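Endoglucanase (Komagataeibacter sucrofermentans, PDB 6VC5) probably catalyses the endohydrolysis of beta-1,4-glucosidic linkages in cellulose and related beta-glucans, as a member of glycoside hydrolase family 8. Local coordinates at residues F16-I22 and V54-W58; L152-Y156 and D222-V226; L195-W199 and R218-A223; A253-G258 and N271-L277. One frame throughout, in Å; residues are numbered along the deposited sequence. Where two conformers were deposited one is given.

Interaction 1: residues F16-I22 and V54-W58; sequences FHPNGRI and VIWVW
Arg21 lays the aliphatic part of its side chain over one face of the Trp58 indole. Its CG stands 3.5 Å from the centroid of the five-membered ring, 22° off the ring normal, a CH-pi contact, and the chain then runs on over the benzo half, with Arg21 CD 3.5 Å from Trp58 CZ2. A bend at chi3 (68°) keeps the guanidinium turned along the indole, the two planes only 14° apart, while its charged end is taken up by a salt bridge from NH2 to Asp77. Trp58 in turn meets Tyr75 edge-to-face. With an alanine at Trp58, the Arg21 methylenes would probably lose the surface they lie on and the guanidinium one of its constraints on rotation. In the (alpha/alpha)6 barrel characteristic of this family, the contact joins the loop leaving helix 4-15 to the flank of helix 49-62. The loop folds as a type I turn from His17 to Gly20, overlapped by an Asx turn in which Asn19 OD1 accepts from Arg21 N at 3.1 Å. Gly20 lies against the helix without a side chain: a CB there would clash with Val54 O, and its backbone angles by themselves call for glycine. Its carbonyl O receives a CA-H...O contact from Ile55 CA at 3.4 Å. Ahead of the turn, the Phe16 ring comes edge-on to the helix, its CE1 3.6 Å from Ile55 CG1 and its CZ 3.8 Å from Val54 CG2, both partners near the ring plane. One water donates to the carbonyls of Asn19 and Val54, linking loop and helix where no direct hydrogen bond does.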
loop_
_atom_site.group_PDB
_atom_site.type_symbol
_atom_site.label_atom_id
_atom_site.label_comp_id
_atom_site.label_asym_id
_atom_site.label_seq_id
_atom_site.Cartn_x
_atom_site.Cartn_y
_atom_site.Cartn_z
ATOM N N PHE A 16 -12.402 -12.781 6.401
ATOM C CA PHE A 16 -11.486 -13.657 7.122
ATOM C C PHE A 16 -12.037 -15.077 7.189
ATOM O O PHE A 16 -13.230 -15.291 7.432
ATOM C CB PHE A 16 -11.271 -13.102 8.533
ATOM C CG PHE A 16 -10.566 -14.050 9.482
ATOM C CD1 PHE A 16 -9.182 -14.116 9.529
ATOM C CD2 PHE A 16 -11.296 -14.841 10.352
ATOM C CE1 PHE A 16 -8.542 -14.975 10.420
ATOM C CE2 PHE A 16 -10.666 -15.706 11.250
ATOM C CZ PHE A 16 -9.297 -15.772 11.287
ATOM N N HIS A 17 -11.156 -16.052 6.981
ATOM C CA HIS A 17 -11.490 -17.457 7.119
ATOM C C HIS A 17 -10.646 -18.091 8.222
ATOM O O HIS A 17 -9.515 -17.655 8.480
ATOM C CB HIS A 17 -11.257 -18.175 5.783
ATOM C CG HIS A 17 -12.199 -17.728 4.713
ATOM N ND1 HIS A 17 -13.336 -18.433 4.377
ATOM C CD2 HIS A 17 -12.208 -16.610 3.947
ATOM C CE1 HIS A 17 -13.987 -17.784 3.427
ATOM N NE2 HIS A 17 -13.327 -16.673 3.152
ATOM N N PRO A 18 -11.177 -19.115 8.896
ATOM C CA PRO A 18 -10.493 -19.658 10.083
ATOM C C PRO A 18 -9.109 -20.228 9.818
ATOM O O PRO A 18 -8.314 -20.321 10.763
ATOM C CB PRO A 18 -11.460 -20.746 10.579
ATOM C CG PRO A 18 -12.787 -20.343 10.036
ATOM C CD PRO A 18 -12.506 -19.717 8.697
ATOM N N ASN A 19 -8.792 -20.624 8.581
ATOM C CA ASN A 19 -7.437 -21.066 8.260
ATOM C C ASN A 19 -6.441 -19.920 8.133
ATOM O O ASN A 19 -5.241 -20.189 7.963
ATOM C CB ASN A 19 -7.404 -21.948 7.003
ATOM C CG ASN A 19 -7.881 -21.229 5.740
ATOM O OD1 ASN A 19 -8.227 -20.041 5.754
ATOM N ND2 ASN A 19 -7.888 -21.959 4.633
ATOM N N GLY A 20 -6.888 -18.669 8.251
ATOM C CA GLY A 20 -5.994 -17.538 8.149
ATOM C C GLY A 20 -6.024 -16.820 6.820
ATOM O O GLY A 20 -5.344 -15.797 6.684
ATOM N N ARG A 21 -6.789 -17.311 5.840
ATOM C CA ARG A 21 -6.842 -16.663 4.534
ATOM C C ARG A 21 -7.749 -15.439 4.563
ATOM O O ARG A 21 -8.817 -15.442 5.180
ATOM C CB ARG A 21 -7.366 -17.636 3.477
ATOM C CG ARG A 21 -6.349 -18.664 3.077
ATOM C CD ARG A 21 -6.858 -19.525 1.950
ATOM N NE ARG A 21 -6.983 -18.756 0.716
ATOM C CZ ARG A 21 -7.477 -19.238 -0.416
ATOM N NH1 ARG A 21 -7.882 -20.500 -0.476
ATOM N NH2 ARG A 21 -7.570 -18.458 -1.488
ATOM N N ILE A 22 -7.315 -14.389 3.879
ATOM C CA ILE A 22 -8.158 -13.239 3.580
ATOM C C ILE A 22 -8.587 -13.409 2.131
ATOM O O ILE A 22 -7.736 -13.584 1.252
ATOM C CB ILE A 22 -7.370 -11.932 3.759
ATOM C CG1 ILE A 22 -6.860 -11.808 5.195
ATOM C CG2 ILE A 22 -8.231 -10.727 3.369
ATOM C CD1 ILE A 22 -7.947 -11.920 6.234
ATOM N N VAL A 54 -3.116 -16.672 13.086
ATOM C CA VAL A 54 -3.425 -17.592 11.988
ATOM C C VAL A 54 -3.215 -16.940 10.617
ATOM O O VAL A 54 -2.829 -17.620 9.661
ATOM C CB VAL A 54 -4.816 -18.245 12.127
ATOM C CG1 VAL A 54 -4.888 -19.105 13.408
ATOM C CG2 VAL A 54 -5.929 -17.217 12.083
ATOM N N ILE A 55 -3.475 -15.632 10.483
ATOM C CA ILE A 55 -3.236 -14.970 9.198
ATOM C C ILE A 55 -1.748 -14.984 8.856
ATOM O O ILE A 55 -1.356 -15.284 7.723
ATOM C CB ILE A 55 -3.812 -13.544 9.205
ATOM C CG1 ILE A 55 -5.317 -13.559 9.470
ATOM C CG2 ILE A 55 -3.495 -12.854 7.862
ATOM C CD1 ILE A 55 -5.852 -12.205 9.906
ATOM N N TRP A 56 -0.897 -14.698 9.841
ATOM C CA TRP A 56 0.545 -14.758 9.621
ATOM C C TRP A 56 1.031 -16.182 9.340
ATOM O O TRP A 56 1.811 -16.398 8.410
ATOM C CB TRP A 56 1.279 -14.120 10.800
ATOM C CG TRP A 56 2.768 -14.370 10.826
ATOM C CD1 TRP A 56 3.495 -14.803 11.907
ATOM C CD2 TRP A 56 3.719 -14.169 9.765
ATOM N NE1 TRP A 56 4.819 -14.899 11.577
ATOM C CE2 TRP A 56 4.986 -14.528 10.270
ATOM C CE3 TRP A 56 3.621 -13.757 8.429
ATOM C CZ2 TRP A 56 6.149 -14.468 9.495
ATOM C CZ3 TRP A 56 4.790 -13.695 7.663
ATOM C CH2 TRP A 56 6.028 -14.051 8.203
ATOM N N VAL A 57 0.593 -17.169 10.128
ATOM C CA VAL A 57 1.039 -18.540 9.873
ATOM C C VAL A 57 0.644 -18.987 8.467
ATOM O O VAL A 57 1.437 -19.624 7.759
ATOM C CB VAL A 57 0.532 -19.505 10.962
ATOM C CG1 VAL A 57 0.765 -20.941 10.549
ATOM C CG2 VAL A 57 1.259 -19.229 12.261
ATOM N N TRP A 58 -0.566 -18.630 8.018
ATOM C CA TRP A 58 -0.955 -18.996 6.660
ATOM C C TRP A 58 -0.045 -18.336 5.629
ATOM O O TRP A 58 0.427 -18.993 4.687
ATOM C CB TRP A 58 -2.424 -18.655 6.385
ATOM C CG TRP A 58 -2.901 -19.296 5.099
ATOM C CD1 TRP A 58 -3.493 -20.517 4.965
ATOM C CD2 TRP A 58 -2.757 -18.771 3.767
ATOM N NE1 TRP A 58 -3.752 -20.769 3.634
ATOM C CE2 TRP A 58 -3.300 -19.719 2.882
ATOM C CE3 TRP A 58 -2.230 -17.585 3.246
ATOM C CZ2 TRP A 58 -3.341 -19.511 1.495
ATOM C CZ3 TRP A 58 -2.269 -17.382 1.866
ATOM C CH2 TRP A 58 -2.822 -18.343 1.012
HETATM O O HOH W 1 -2.636 -20.514 9.802
#

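Interaction 2: residues L152-Y156 and D222-V226; sequences LNLSY and DAIRV
Asn153 and Asp222 meet through a single direct hydrogen bond: Asn153 ND2 donates to Asp222 OD2 over 3.0 Å. In the (alpha/alpha)6 barrel known for this family, the contact joins two buried turns, one a 3-10 turn following strand 149-152, the other a type I turn from Asp222 to Arg225 that leads into helix 225-232. The donor lies well above the carboxylate plane, 56° out of it, whereas the acceptor sits close to the plane of the amide. Asp222 OD2 also accepts from a water at 2.6 Å, and that water is hydrogen-bonded to Tyr156 OH. One layer out, the other end of the amide is fixed as well: the Ser155 hydroxyl donates to Asn153 OD1 over 2.6 Å, so the amide bridges a serine and an aspartate. With CG anti to the backbone N, a chi1 of -169° puts the amide of Asn153 against Asp222, while its CB lies over the centre of the Tyr156 ring. A leucine in place of Asn153 would probably leave Asp222 OD2 without its amide donor and the Ser155 hydroxyl without its acceptor, free to turn. Ser155 itself is wedged against the Asp222 turn, its CB only 3.0 Å from Asp222 O. Behind it the packing becomes apolar, Leu154 CB meeting Val226 CG2 at 4.0 Å, and the same CG2 methyl of Val226 comes to 3.7 Å from the backbone N of Ser155.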
loop_
_atom_site.group_PDB
_atom_site.type_symbol
_atom_site.label_atom_id
_atom_site.label_comp_id
_atom_site.label_asym_id
_atom_site.label_seq_id
_atom_site.Cartn_x
_atom_site.Cartn_y
_atom_site.Cartn_z
ATOM N N LEU A 152 8.024 2.188 -11.661
ATOM C CA LEU A 152 7.769 2.279 -10.237
ATOM C C LEU A 152 6.277 2.429 -9.995
ATOM O O LEU A 152 5.555 3.032 -10.797
ATOM C CB LEU A 152 8.500 3.494 -9.619
ATOM C CG LEU A 152 10.003 3.600 -9.851
ATOM C CD1 LEU A 152 10.547 4.868 -9.181
ATOM C CD2 LEU A 152 10.709 2.360 -9.319
ATOM N N ASN A 153 5.814 1.869 -8.890
ATOM C CA ASN A 153 4.466 2.131 -8.404
ATOM C C ASN A 153 4.635 2.977 -7.149
ATOM O O ASN A 153 5.111 2.481 -6.124
ATOM C CB ASN A 153 3.738 0.822 -8.125
ATOM C CG ASN A 153 2.277 1.025 -7.889
ATOM O OD1 ASN A 153 1.888 1.929 -7.147
ATOM N ND2 ASN A 153 1.445 0.214 -8.536
ATOM N N LEU A 154 4.269 4.259 -7.233
ATOM C CA LEU A 154 4.521 5.161 -6.109
ATOM C C LEU A 154 3.690 4.780 -4.887
ATOM O O LEU A 154 4.096 5.037 -3.754
ATOM C CB LEU A 154 4.266 6.613 -6.538
ATOM C CG LEU A 154 5.184 7.111 -7.667
ATOM C CD1 LEU A 154 4.798 8.517 -8.092
ATOM C CD2 LEU A 154 6.644 7.041 -7.232
ATOM N N SER A 155 2.535 4.143 -5.092
ATOM C CA SER A 155 1.725 3.680 -3.973
ATOM C C SER A 155 2.348 2.508 -3.237
ATOM O O SER A 155 1.837 2.126 -2.181
ATOM C CB SER A 155 0.318 3.281 -4.441
ATOM O OG SER A 155 0.312 2.006 -5.076
ATOM N N TYR A 156 3.423 1.911 -3.765
ATOM C CA TYR A 156 4.097 0.864 -3.010
ATOM C C TYR A 156 5.077 1.435 -1.998
ATOM O O TYR A 156 5.638 0.669 -1.205
ATOM C CB TYR A 156 4.816 -0.134 -3.931
ATOM C CG TYR A 156 3.922 -1.066 -4.739
ATOM C CD1 TYR A 156 2.560 -0.808 -4.911
ATOM C CD2 TYR A 156 4.447 -2.197 -5.344
ATOM C CE1 TYR A 156 1.754 -1.653 -5.675
ATOM C CE2 TYR A 156 3.653 -3.043 -6.105
ATOM C CZ TYR A 156 2.317 -2.774 -6.270
ATOM O OH TYR A 156 1.537 -3.626 -7.026
ATOM N N ASP A 222 -4.486 2.427 -7.651
ATOM C CA ASP A 222 -3.196 2.366 -6.973
ATOM C C ASP A 222 -2.793 3.721 -6.377
ATOM O O ASP A 222 -2.523 3.841 -5.201
ATOM C CB ASP A 222 -2.084 1.968 -7.962
ATOM C CG ASP A 222 -2.186 0.528 -8.473
ATOM O OD1 ASP A 222 -2.991 0.274 -9.385
ATOM O OD2 ASP A 222 -1.415 -0.329 -8.029
ATOM N N ALA A 223 -2.827 4.745 -7.217
ATOM C CA ALA A 223 -2.292 6.045 -6.868
ATOM C C ALA A 223 -3.039 6.727 -5.733
ATOM O O ALA A 223 -2.498 7.564 -5.082
ATOM C CB ALA A 223 -2.195 6.956 -8.086
ATOM N N ILE A 224 -4.256 6.298 -5.478
ATOM C CA ILE A 224 -5.060 6.954 -4.472
ATOM C C ILE A 224 -4.486 6.593 -3.122
ATOM O O ILE A 224 -4.595 7.402 -2.223
ATOM C CB ILE A 224 -6.517 6.407 -4.507
ATOM C CG1 ILE A 224 -7.430 7.107 -3.499
ATOM C CG2 ILE A 224 -6.529 4.918 -4.203
ATOM C CD1 ILE A 224 -7.649 8.558 -3.829
ATOM N N ARG A 225 -3.633 5.617 -2.955
ATOM C CA ARG A 225 -2.929 5.454 -1.705
ATOM C C ARG A 225 -1.856 6.497 -1.408
ATOM O O ARG A 225 -1.411 6.604 -0.304
ATOM C CB ARG A 225 -2.441 4.020 -1.530
ATOM C CG ARG A 225 -3.604 3.055 -1.328
ATOM C CD ARG A 225 -3.200 1.668 -0.865
ATOM N NE ARG A 225 -4.146 0.683 -1.392
ATOM C CZ ARG A 225 -5.134 0.095 -0.711
ATOM N NH1 ARG A 225 -5.914 -0.742 -1.319
ATOM N NH2 ARG A 225 -5.335 0.322 0.567
ATOM N N VAL A 226 -1.326 7.110 -2.448
ATOM C CA VAL A 226 -0.195 8.015 -2.262
ATOM C C VAL A 226 -0.474 9.158 -1.285
ATOM O O VAL A 226 0.245 9.316 -0.321
ATOM C CB VAL A 226 0.362 8.544 -3.608
ATOM C CG1 VAL A 226 1.408 9.631 -3.378
ATOM C CG2 VAL A 226 0.974 7.387 -4.387
HETATM O O HOH W 2 -0.974 -2.892 -7.663
#

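Interaction 3: residues L195-W199 and R218-A223; sequences LPPDW and RFSYDA
Backbone meets backbone through one nearly straight hydrogen bond, Asp198 N to Arg218 O at 2.9 Å (172°), lying in the carbonyl plane and tying the loop ahead of strand 200-203 to the short strand 218-219. From there the Asp198 carboxylate reaches into the residues that follow the strand. Its OD1 accepts from two backbone donors: Ala223 N, at 2.9 Å, arrives nearly along the C-O axis, and Ser220 N, at 3.0 Å, approaches on the syn side and 33° out of the plane. A weak bond from Asp222 N joins them. The other oxygen, Asp198 OD2, uses its syn lone pair to take the Ser220 hydroxyl at 2.6 Å. On the apolar side, Leu195 CD2 sits over the centre of the Phe219 ring, 4.2 Å from its centroid. Pro196 O instead meets that ring at its edge, 3.2 Å from Phe219 CD1, and finds no polar partner in its burial. A water accepts from Trp199 NE1 and donates to OD1 of Asp222, whose OD2 is held by Asn153. By gathering backbone amides and a hydroxyl around one carboxylate, Asp198 probably fixes the backbone of residues 220-223, and with it the direction in which Asp222 is presented.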
loop_
_atom_site.group_PDB
_atom_site.type_symbol
_atom_site.label_atom_id
_atom_site.label_comp_id
_atom_site.label_asym_id
_atom_site.label_seq_id
_atom_site.Cartn_x
_atom_site.Cartn_y
_atom_site.Cartn_z
ATOM N N LEU A 195 -1.156 15.156 -10.681
ATOM C CA LEU A 195 -1.369 13.958 -9.880
ATOM C C LEU A 195 -0.310 12.904 -10.189
ATOM O O LEU A 195 0.189 12.813 -11.317
ATOM C CB LEU A 195 -2.749 13.360 -10.197
ATOM C CG LEU A 195 -3.947 14.198 -9.729
ATOM C CD1 LEU A 195 -5.214 13.776 -10.442
ATOM C CD2 LEU A 195 -4.139 14.100 -8.203
ATOM N N PRO A 196 0.014 12.059 -9.215
ATOM C CA PRO A 196 0.907 10.936 -9.495
ATOM C C PRO A 196 0.184 9.870 -10.283
ATOM O O PRO A 196 -1.041 9.674 -10.116
ATOM C CB PRO A 196 1.286 10.433 -8.092
ATOM C CG PRO A 196 0.044 10.747 -7.260
ATOM C CD PRO A 196 -0.489 12.053 -7.828
ATOM N N PRO A 197 0.870 9.138 -11.152
ATOM C CA PRO A 197 0.235 8.038 -11.875
ATOM C C PRO A 197 0.233 6.768 -11.032
ATOM O O PRO A 197 1.010 6.607 -10.082
ATOM C CB PRO A 197 1.152 7.855 -13.091
ATOM C CG PRO A 197 2.512 8.183 -12.542
ATOM C CD PRO A 197 2.303 9.268 -11.498
ATOM N N ASP A 198 -0.653 5.841 -11.420
ATOM C CA ASP A 198 -0.576 4.481 -10.893
ATOM C C ASP A 198 0.813 3.885 -11.128
ATOM O O ASP A 198 1.371 3.221 -10.241
ATOM C CB ASP A 198 -1.627 3.587 -11.562
ATOM C CG ASP A 198 -3.070 3.968 -11.221
ATOM O OD1 ASP A 198 -3.359 4.435 -10.088
ATOM O OD2 ASP A 198 -3.938 3.744 -12.109
ATOM N N TRP A 199 1.394 4.130 -12.306
ATOM C CA TRP A 199 2.658 3.520 -12.721
ATOM C C TRP A 199 3.520 4.580 -13.394
ATOM O O TRP A 199 3.094 5.188 -14.388
ATOM C CB TRP A 199 2.392 2.371 -13.701
ATOM C CG TRP A 199 1.576 1.242 -13.091
ATOM C CD1 TRP A 199 0.222 1.045 -13.199
ATOM C CD2 TRP A 199 2.074 0.171 -12.295
ATOM N NE1 TRP A 199 -0.148 -0.080 -12.500
ATOM C CE2 TRP A 199 0.974 -0.638 -11.943
ATOM C CE3 TRP A 199 3.347 -0.184 -11.841
ATOM C CZ2 TRP A 199 1.116 -1.793 -11.160
ATOM C CZ3 TRP A 199 3.487 -1.324 -11.056
ATOM C CH2 TRP A 199 2.381 -2.110 -10.728
ATOM N N ARG A 218 -3.365 6.670 -15.883
ATOM C CA ARG A 218 -4.371 7.200 -14.976
ATOM C C ARG A 218 -3.821 7.381 -13.568
ATOM O O ARG A 218 -2.839 6.746 -13.174
ATOM C CB ARG A 218 -5.576 6.259 -14.884
ATOM C CG ARG A 218 -6.282 6.069 -16.191
ATOM C CD ARG A 218 -7.241 4.919 -16.099
ATOM N NE ARG A 218 -7.942 4.747 -17.368
ATOM C CZ ARG A 218 -8.815 3.779 -17.592
ATOM N NH1 ARG A 218 -9.089 2.906 -16.634
ATOM N NH2 ARG A 218 -9.418 3.691 -18.778
ATOM N N PHE A 219 -4.472 8.257 -12.825
ATOM C CA PHE A 219 -4.505 8.273 -11.363
ATOM C C PHE A 219 -5.761 7.511 -10.975
ATOM O O PHE A 219 -6.802 7.956 -11.265
ATOM C CB PHE A 219 -4.618 9.722 -10.847
ATOM C CG PHE A 219 -4.860 9.849 -9.350
ATOM C CD1 PHE A 219 -3.833 9.919 -8.472
ATOM C CD2 PHE A 219 -6.131 9.976 -8.869
ATOM C CE1 PHE A 219 -4.061 10.081 -7.134
ATOM C CE2 PHE A 219 -6.374 10.129 -7.522
ATOM C CZ PHE A 219 -5.332 10.163 -6.651
ATOM N N SER A 220 -5.620 6.366 -10.325
ATOM C CA SER A 220 -6.756 5.537 -9.989
ATOM C C SER A 220 -6.519 4.659 -8.761
ATOM O O SER A 220 -6.118 5.146 -7.753
ATOM C CB SER A 220 -7.261 4.733 -11.202
ATOM O OG SER A 220 -6.510 3.622 -11.533
ATOM N N TYR A 221 -6.774 3.377 -8.894
ATOM C CA TYR A 221 -6.912 2.519 -7.751
ATOM C C TYR A 221 -5.625 2.222 -6.999
ATOM O O TYR A 221 -5.664 1.837 -5.875
ATOM C CB TYR A 221 -7.624 1.237 -8.175
ATOM C CG TYR A 221 -8.996 1.521 -8.695
ATOM C CD1 TYR A 221 -10.042 1.630 -7.847
ATOM C CD2 TYR A 221 -9.226 1.727 -10.033
ATOM C CE1 TYR A 221 -11.297 1.907 -8.300
ATOM C CE2 TYR A 221 -10.490 2.024 -10.496
ATOM C CZ TYR A 221 -11.516 2.103 -9.622
ATOM O OH TYR A 221 -12.810 2.370 -9.982
ATOM N N ASP A 222 -4.486 2.427 -7.651
ATOM C CA ASP A 222 -3.196 2.366 -6.973
ATOM C C ASP A 222 -2.793 3.721 -6.377
ATOM O O ASP A 222 -2.523 3.841 -5.201
ATOM C CB ASP A 222 -2.084 1.968 -7.962
ATOM C CG ASP A 222 -2.186 0.528 -8.473
ATOM O OD1 ASP A 222 -2.991 0.274 -9.385
ATOM O OD2 ASP A 222 -1.415 -0.329 -8.029
ATOM N N ALA A 223 -2.827 4.745 -7.217
ATOM C CA ALA A 223 -2.292 6.045 -6.868
ATOM C C ALA A 223 -3.039 6.727 -5.733
ATOM O O ALA A 223 -2.498 7.564 -5.082
ATOM C CB ALA A 223 -2.195 6.956 -8.086
HETATM O O HOH W 3 -4.930 0.924 -10.718
HETATM O O HOH W 4 -3.633 0.369 -12.779
HETATM O O HOH W 5 -0.446 5.027 -14.528
HETATM O O HOH W 6 -2.483 -1.336 -11.938
#

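Interaction 4: residues A253-G258 and N271-L277; sequences ASALPG and NAPPGYL
A partly buried loop-to-helix contact closes here, far from the centre of the chain, where residues 253-258, just after helix 238-251, lie against the approach and first turn of helix 274-282. Its polar backbone is a single beta bridge between Pro257 and Asn271, held by Ala272 N donating to Leu256 O at 2.8 Å (167°). The donor is tilted 26° from the carbonyl plane. On one side of this bridge the Tyr276 ring reaches back from the helix, so that its hydroxyl donates to Gly258 O at 2.8 Å, in the carbonyl plane and on a lone pair. The same ring passes Pro257 O, which lies 3.5 Å from Tyr276 CE2. In the (alpha/alpha)6 barrel known for this family, the excursion between helices 238-251 and 274-282, which includes strand 260-261, is drawn together at its base by the bridge. Away from the tyrosine hydroxyl the contact turns apolar. Leu256 sends CD1 onto the helix backbone, 3.8 Å from Leu277 CA, while its CB faces the methyl of Ala272 at 4.3 Å. Leu277, its CG anti to the backbone N (chi1 177°), swings CD1 out to the methyl of Ala253, 3.9 Å from CB. At the exposed Asn271 the contact is polar again: Asn271 OD1 packs at 3.5 Å from Ala255 CA, but its bond is to Arg267, whose guanidinium also donates to Ala255 O and so spans the two segments. A glycerol, probably from the crystallisation liquor, is hydrogen-bonded to Ala253 O and Leu256 N.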
loop_
_atom_site.group_PDB
_atom_site.type_symbol
_atom_site.label_atom_id
_atom_site.label_comp_id
_atom_site.label_asym_id
_atom_site.label_seq_id
_atom_site.Cartn_x
_atom_site.Cartn_y
_atom_site.Cartn_z
ATOM N N ALA A 253 -17.555 15.707 -2.748
ATOM C CA ALA A 253 -17.668 14.445 -2.024
ATOM C C ALA A 253 -18.639 13.478 -2.686
ATOM O O ALA A 253 -18.503 12.265 -2.513
ATOM C CB ALA A 253 -18.103 14.712 -0.582
ATOM N N SER A 254 -19.616 13.984 -3.436
ATOM C CA SER A 254 -20.619 13.136 -4.075
ATOM C C SER A 254 -20.220 12.650 -5.464
ATOM O O SER A 254 -20.953 11.842 -6.050
ATOM C CB SER A 254 -21.964 13.869 -4.171
ATOM O OG SER A 254 -22.465 14.198 -2.886
ATOM N N ALA A 255 -19.076 13.095 -6.009
ATOM C CA ALA A 255 -18.756 12.758 -7.391
ATOM C C ALA A 255 -17.258 12.563 -7.618
ATOM O O ALA A 255 -16.751 12.891 -8.695
ATOM C CB ALA A 255 -19.333 13.808 -8.351
ATOM N N LEU A 256 -16.533 12.047 -6.630
ATOM C CA LEU A 256 -15.117 11.799 -6.862
ATOM C C LEU A 256 -14.980 10.746 -7.960
ATOM O O LEU A 256 -15.709 9.750 -7.951
ATOM C CB LEU A 256 -14.433 11.304 -5.581
ATOM C CG LEU A 256 -14.400 12.263 -4.380
ATOM C CD1 LEU A 256 -13.727 11.588 -3.176
ATOM C CD2 LEU A 256 -13.712 13.578 -4.715
ATOM N N PRO A 257 -14.096 10.934 -8.908
ATOM C CA PRO A 257 -13.949 9.963 -9.994
ATOM C C PRO A 257 -13.196 8.709 -9.557
ATOM O O PRO A 257 -12.344 8.793 -8.755
ATOM C CB PRO A 257 -13.129 10.727 -11.022
ATOM C CG PRO A 257 -12.373 11.739 -10.240
ATOM C CD PRO A 257 -13.274 12.131 -9.099
ATOM N N GLY A 258 -13.548 7.578 -10.115
ATOM C CA GLY A 258 -12.767 6.369 -9.897
ATOM C C GLY A 258 -11.413 6.415 -10.577
ATOM O O GLY A 258 -10.428 5.861 -10.070
ATOM N N ASN A 271 -18.486 6.997 -10.389
ATOM C CA ASN A 271 -17.807 7.603 -9.255
ATOM C C ASN A 271 -17.017 6.545 -8.488
ATOM O O ASN A 271 -17.248 5.336 -8.604
ATOM C CB ASN A 271 -18.807 8.279 -8.313
ATOM C CG ASN A 271 -19.642 9.347 -8.997
ATOM O OD1 ASN A 271 -19.130 10.223 -9.702
ATOM N ND2 ASN A 271 -20.949 9.295 -8.761
ATOM N N ALA A 272 -16.077 7.034 -7.690
ATOM C CA ALA A 272 -15.216 6.197 -6.887
ATOM C C ALA A 272 -15.992 5.535 -5.755
ATOM O O ALA A 272 -17.063 6.003 -5.362
ATOM C CB ALA A 272 -14.141 7.081 -6.272
ATOM N N PRO A 273 -15.457 4.451 -5.200
ATOM C CA PRO A 273 -16.057 3.860 -4.000
ATOM C C PRO A 273 -15.789 4.716 -2.775
ATOM O O PRO A 273 -14.963 5.643 -2.812
ATOM C CB PRO A 273 -15.328 2.517 -3.891
ATOM C CG PRO A 273 -13.963 2.820 -4.442
ATOM C CD PRO A 273 -14.224 3.748 -5.608
ATOM N N PRO A 274 -16.462 4.421 -1.656
ATOM C CA PRO A 274 -16.280 5.228 -0.434
ATOM C C PRO A 274 -14.862 5.271 0.093
ATOM O O PRO A 274 -14.515 6.234 0.789
ATOM C CB PRO A 274 -17.214 4.552 0.580
ATOM C CG PRO A 274 -18.240 3.866 -0.241
ATOM C CD PRO A 274 -17.589 3.479 -1.537
ATOM N N GLY A 275 -14.029 4.269 -0.189
ATOM C CA GLY A 275 -12.648 4.353 0.257
ATOM C C GLY A 275 -11.916 5.575 -0.272
ATOM O O GLY A 275 -11.029 6.117 0.404
ATOM N N TYR A 276 -12.243 6.028 -1.494
ATOM C CA TYR A 276 -11.594 7.251 -1.963
ATOM C C TYR A 276 -12.030 8.448 -1.134
ATOM O O TYR A 276 -11.245 9.373 -0.900
ATOM C CB TYR A 276 -11.972 7.575 -3.405
ATOM C CG TYR A 276 -11.263 6.836 -4.497
ATOM C CD1 TYR A 276 -10.965 5.479 -4.396
ATOM C CD2 TYR A 276 -10.939 7.489 -5.681
ATOM C CE1 TYR A 276 -10.343 4.800 -5.455
ATOM C CE2 TYR A 276 -10.324 6.818 -6.743
ATOM C CZ TYR A 276 -10.035 5.478 -6.623
ATOM O OH TYR A 276 -9.434 4.804 -7.664
ATOM N N LEU A 277 -13.305 8.485 -0.754
ATOM C CA LEU A 277 -13.781 9.568 0.094
ATOM C C LEU A 277 -13.063 9.556 1.433
ATOM O O LEU A 277 -12.757 10.618 1.986
ATOM C CB LEU A 277 -15.296 9.444 0.278
ATOM C CG LEU A 277 -16.003 10.433 1.193
ATOM C CD1 LEU A 277 -15.856 11.832 0.665
ATOM C CD2 LEU A 277 -17.464 10.055 1.293
#

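Interactions 2 and 3 are buried and share Asp222 and Ala223: one holds this stretch from the side of 152-156, the other from 195-199, and their centres lie about 6 Å apart. Both rely on side-chain carboxylates or amides facing hydrogen-bond donors and acceptors. Interaction 4, nearer the surface, depends more on backbone carbonyls and leucine packing, yet it touches interaction 3 where the Tyr276 hydroxyl nears Ser220 and Tyr221, and interaction 2 through Ile224. Interaction 1, likewise partly buried near the surface, stands apart, its centre about 30 Å from those of interactions 3 and 4; its CH-pi and apolar contacts contrast with the buried carboxylate networks of interactions 2 and 3.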